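Local coordinates for protein bradyzoite surface antigen BSR4 (Toxoplasma gondii, PDB 2JKS) that serves as a surface antigen of the bradyzoite stage, a zinc-binding member of the SAG1-related superfamily that, like its relatives, probably takes part in host-cell attachment, at residues A[75-80]-A[86-91]; A[55-60]-A[64-69]. All blocks are in the same frame, centred on the assembly; numbering follows the deposited sequence.

Contact 1. Residues A[75-80]-A[86-91]; sequences TVCQFG and GTEVTL
Glu-88 reaches across to Thr-75 with both its backbone and its side chain. Its N donates to Thr-75 O (3.0 Å), and CG lies 3.5 Å from the same oxygen, Thr-75 O. With CG beside the backbone N and anti to the carbonyl carbon (chi1 -73°), the chain then runs extended past CG and carries the carboxylate to the Thr-75 side chain. There Glu-88 OE1 comes within 3.4 Å of Thr-75 OG1 and 3.6 Å of Thr-75 CG2, so that it lies against both branches of the threonine.

Two residues further along, Cys-77 N donates to Gly-86 O at 2.9 Å, and both backbone bonds are nearly straight. They flank Val-76 and Thr-87, an antiparallel non-hydrogen-bonded pair. The contact thus lies within a beta hairpin of strands 76-79 and 83-89 at one edge of a mixed sheet in the SRS domain. Its strands are strongly splayed, with an angle of 121° between their short segments, and the Val-76 and Thr-87 side chains diverge.

Thr-87 uses its two branches separately. Its methyl CG2, anti to the backbone N, sits 3.4 Å from Thr-75 O, while OG1 turns to a hydrogen bond with Lys-70 O. The Val-76 side chain crosses that of Thr-87 at about a right angle and approaches it by CG2. Buried Cys-77 points toward the other strand. Its SG lies 4.0 Å from Glu-88 CG and is bonded to Cys-66 in a disulfide.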
# COMPACT_ATOMS: atom_id res chain seq x y z
N THR A 75 -9.83 18.51 -10.19
CA THR A 75 -8.96 19.59 -10.70
C THR A 75 -7.53 19.19 -11.17
O THR A 75 -6.73 18.62 -10.43
CB THR A 75 -9.04 20.88 -9.82
OG1 THR A 75 -7.73 21.40 -9.57
CG2 THR A 75 -9.72 20.62 -8.49
N VAL A 76 -7.26 19.50 -12.44
CA VAL A 76 -6.05 19.06 -13.16
C VAL A 76 -4.74 19.69 -12.65
O VAL A 76 -4.68 20.90 -12.35
CB VAL A 76 -6.22 19.29 -14.70
CG1 VAL A 76 -4.88 19.45 -15.42
CG2 VAL A 76 -7.02 18.14 -15.33
N CYS A 77 -3.70 18.86 -12.57
CA CYS A 77 -2.37 19.30 -12.19
C CYS A 77 -1.57 19.81 -13.38
O CYS A 77 -1.09 19.02 -14.20
CB CYS A 77 -1.62 18.16 -11.49
SG CYS A 77 -2.17 17.87 -9.77
N GLN A 78 -1.42 21.13 -13.46
CA GLN A 78 -0.84 21.80 -14.63
C GLN A 78 0.66 22.10 -14.48
O GLN A 78 1.10 22.63 -13.46
CB GLN A 78 -1.62 23.11 -14.93
CG GLN A 78 -3.15 23.01 -14.76
CD GLN A 78 -3.92 24.26 -15.28
OE1 GLN A 78 -4.65 24.17 -16.27
NE2 GLN A 78 -3.76 25.39 -14.60
N PHE A 79 1.46 21.70 -15.47
CA PHE A 79 2.88 22.04 -15.56
C PHE A 79 3.11 22.86 -16.85
O PHE A 79 2.92 22.36 -17.96
CB PHE A 79 3.75 20.79 -15.63
CG PHE A 79 3.95 20.09 -14.31
CD1 PHE A 79 5.07 20.39 -13.52
CD2 PHE A 79 3.07 19.11 -13.87
CE1 PHE A 79 5.29 19.75 -12.30
CE2 PHE A 79 3.29 18.46 -12.64
CZ PHE A 79 4.39 18.79 -11.86
N GLY A 80 3.54 24.11 -16.70
CA GLY A 80 3.67 24.98 -17.87
C GLY A 80 2.31 25.31 -18.44
O GLY A 80 1.29 25.19 -17.75
N GLY A 86 -2.07 14.39 -14.27
CA GLY A 86 -3.28 13.89 -13.69
C GLY A 86 -4.04 14.91 -12.87
O GLY A 86 -4.16 16.08 -13.25
N THR A 87 -4.54 14.46 -11.73
CA THR A 87 -5.49 15.26 -10.97
C THR A 87 -5.17 15.30 -9.48
O THR A 87 -4.49 14.41 -8.96
CB THR A 87 -6.91 14.73 -11.21
OG1 THR A 87 -7.24 14.97 -12.60
CG2 THR A 87 -7.95 15.46 -10.34
N GLU A 88 -5.66 16.36 -8.83
CA GLU A 88 -5.58 16.52 -7.37
C GLU A 88 -6.35 15.47 -6.57
O GLU A 88 -7.55 15.31 -6.75
CB GLU A 88 -6.10 17.89 -6.98
CG GLU A 88 -5.16 19.00 -7.33
CD GLU A 88 -5.68 20.36 -6.89
OE1 GLU A 88 -6.81 20.44 -6.39
OE2 GLU A 88 -4.95 21.35 -7.07
N VAL A 89 -5.65 14.79 -5.67
CA VAL A 89 -6.25 13.85 -4.72
C VAL A 89 -5.66 14.15 -3.34
O VAL A 89 -4.62 14.79 -3.25
CB VAL A 89 -5.96 12.37 -5.13
CG1 VAL A 89 -6.59 12.07 -6.50
CG2 VAL A 89 -4.42 12.07 -5.20
N THR A 90 -6.29 13.69 -2.25
CA THR A 90 -5.62 13.80 -0.96
C THR A 90 -4.72 12.55 -0.82
O THR A 90 -4.91 11.55 -1.56
CB THR A 90 -6.61 13.97 0.20
OG1 THR A 90 -7.36 12.75 0.36
CG2 THR A 90 -7.57 15.15 -0.11
N LEU A 91 -3.72 12.61 0.06
CA LEU A 91 -2.84 11.43 0.24
C LEU A 91 -3.61 10.28 0.85
O LEU A 91 -3.46 9.14 0.43
CB LEU A 91 -1.64 11.73 1.13
CG LEU A 91 -0.33 12.08 0.43
CD1 LEU A 91 0.69 12.30 1.52
CD2 LEU A 91 0.11 10.99 -0.56

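Contact 2. Residues A[55-60]-A[64-69]; sequences STIPTN and NVCDPK
A short loop that begins at cis Pro-58 interrupts the long strand 53-67, and this contact joins the two sides of that break. Asn-64 N donates to Asn-60 O at 2.9 Å, a bond between residues four apart that closes an alpha-turn; the donor lies nearly on the line of the carbonyl bond. Water 1 adds a second link, accepting from Asn-60 N and from Asn-64 ND2, 3.2 Å from each. Asn-64 CG stands beside its own backbone N (chi1 -64°), which directs the amide to this water while CB rests against the Pro-58 ring.

Pro-58 carries most of the apolar contact. Its buried ring points toward the chain beyond the break, where CG meets the Val-65 carbonyl carbon C at 3.5 Å. Cys-66 SG lies over one face of the ring, 3.6 Å from both Pro-58 CG and Pro-58 CD, and Asn-64 O lies on the opposite side, 3.6 Å from Pro-58 CG. Ile-57 completes the group through its CG2 branch, anti to the backbone N and 3.7 Å from Cys-66 SG, whereas the rest of its side chain leads away toward Phe-79. Before the turn, Thr-56 OG1 donates to Pro-58 O at 2.7 Å, in the carbonyl plane, and so ties the proline backbone to the strand that precedes it. Val-65 turns its side chain to the other face, against Phe-134, Val-136 and Leu-91. The arrangement is that of a sheet strand broken by a compact turn, with cis-proline and a disulfide sulfur packed together at the break.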
# COMPACT_ATOMS: atom_id res chain seq x y z
N SER A 55 5.30 28.76 -7.17
CA SER A 55 4.08 28.12 -6.69
C SER A 55 4.32 26.61 -6.67
O SER A 55 5.31 26.14 -7.21
CB SER A 55 2.90 28.46 -7.61
OG SER A 55 3.12 27.96 -8.93
N THR A 56 3.43 25.86 -6.02
CA THR A 56 3.51 24.42 -6.08
C THR A 56 2.46 23.83 -7.01
O THR A 56 1.52 24.51 -7.42
CB THR A 56 3.30 23.78 -4.67
OG1 THR A 56 2.07 24.24 -4.11
CG2 THR A 56 4.50 24.09 -3.72
N ILE A 57 2.64 22.54 -7.30
CA ILE A 57 1.66 21.71 -8.02
C ILE A 57 1.47 20.44 -7.16
O ILE A 57 2.43 19.73 -6.87
CB ILE A 57 2.13 21.30 -9.46
CG1 ILE A 57 2.21 22.53 -10.37
CG2 ILE A 57 1.15 20.32 -10.07
CD1 ILE A 57 3.61 23.21 -10.47
N PRO A 58 0.26 20.21 -6.65
CA PRO A 58 -0.91 21.10 -6.75
C PRO A 58 -0.66 22.41 -6.00
O PRO A 58 0.33 22.54 -5.31
CB PRO A 58 -2.02 20.31 -6.04
CG PRO A 58 -1.50 18.91 -5.92
CD PRO A 58 -0.02 19.03 -5.83
N THR A 59 -1.58 23.36 -6.15
CA THR A 59 -1.42 24.71 -5.63
C THR A 59 -1.29 24.69 -4.12
O THR A 59 -0.55 25.47 -3.54
CB THR A 59 -2.60 25.64 -6.15
OG1 THR A 59 -3.84 25.17 -5.62
CG2 THR A 59 -2.74 25.48 -7.63
N ASN A 60 -1.99 23.76 -3.47
CA ASN A 60 -1.79 23.57 -2.04
C ASN A 60 -1.26 22.18 -1.70
O ASN A 60 -2.05 21.25 -1.50
CB ASN A 60 -3.09 23.85 -1.28
CG ASN A 60 -2.88 23.90 0.22
OD1 ASN A 60 -1.81 23.57 0.72
ND2 ASN A 60 -3.91 24.30 0.94
N ASN A 64 -3.17 18.59 -0.93
CA ASN A 64 -3.33 17.70 -2.07
C ASN A 64 -1.99 17.25 -2.67
O ASN A 64 -0.96 17.89 -2.46
CB ASN A 64 -4.17 18.39 -3.17
CG ASN A 64 -5.60 18.69 -2.72
OD1 ASN A 64 -6.41 17.78 -2.52
ND2 ASN A 64 -5.91 19.96 -2.57
N VAL A 65 -2.02 16.12 -3.37
CA VAL A 65 -0.94 15.70 -4.30
C VAL A 65 -1.59 15.41 -5.66
O VAL A 65 -2.81 15.47 -5.78
CB VAL A 65 -0.13 14.46 -3.75
CG1 VAL A 65 0.53 14.77 -2.40
CG2 VAL A 65 -1.02 13.23 -3.63
N CYS A 66 -0.79 15.16 -6.70
CA CYS A 66 -1.31 14.78 -7.99
C CYS A 66 -1.28 13.27 -8.18
O CYS A 66 -0.29 12.62 -7.88
CB CYS A 66 -0.53 15.46 -9.13
SG CYS A 66 -0.45 17.22 -8.89
N ASP A 67 -2.38 12.73 -8.69
CA ASP A 67 -2.44 11.33 -9.12
C ASP A 67 -2.31 11.28 -10.65
O ASP A 67 -3.28 11.59 -11.35
CB ASP A 67 -3.78 10.69 -8.72
CG ASP A 67 -3.83 9.18 -8.98
OD1 ASP A 67 -2.95 8.63 -9.69
OD2 ASP A 67 -4.75 8.55 -8.45
N PRO A 68 -1.15 10.86 -11.18
CA PRO A 68 -1.12 10.89 -12.64
C PRO A 68 -2.09 9.91 -13.33
O PRO A 68 -2.26 9.97 -14.55
CB PRO A 68 0.34 10.55 -12.98
CG PRO A 68 1.09 10.78 -11.73
CD PRO A 68 0.14 10.41 -10.62
N LYS A 69 -2.73 9.03 -12.56
CA LYS A 69 -3.62 8.01 -13.12
C LYS A 69 -5.04 8.53 -13.24
O LYS A 69 -5.80 8.05 -14.06
CB LYS A 69 -3.64 6.74 -12.26
CG LYS A 69 -2.30 6.05 -12.13
CD LYS A 69 -2.49 4.57 -11.84
CE LYS A 69 -1.16 3.92 -11.48
NZ LYS A 69 -0.84 2.73 -12.30
O HOH W 1 -4.50 22.07 -4.51

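From the N terminus, contact 2 comes first and closes the three-residue loop 61-63 within strand 53-67. The chain then passes through residues 70-74 to strand 76-79, and contact 1 closes the hairpin, the five residues 81-85 lying between its segments; the two loops follow in series, neither nested nor crossed. Strand 83-89 returns between its neighbours, pairing with 76-79 on one edge and with 53-67 on the other, where Asp-67 N lies 2.7 Å from Thr-87 O, a probable hydrogen bond. The Cys-66 to Cys-77 disulfide joins the contacts covalently, and Glu-88 OE2 packs on Pro-58 CB at 3.3 Å. Together they tie the broken strand to the hairpin at the sheet's edge.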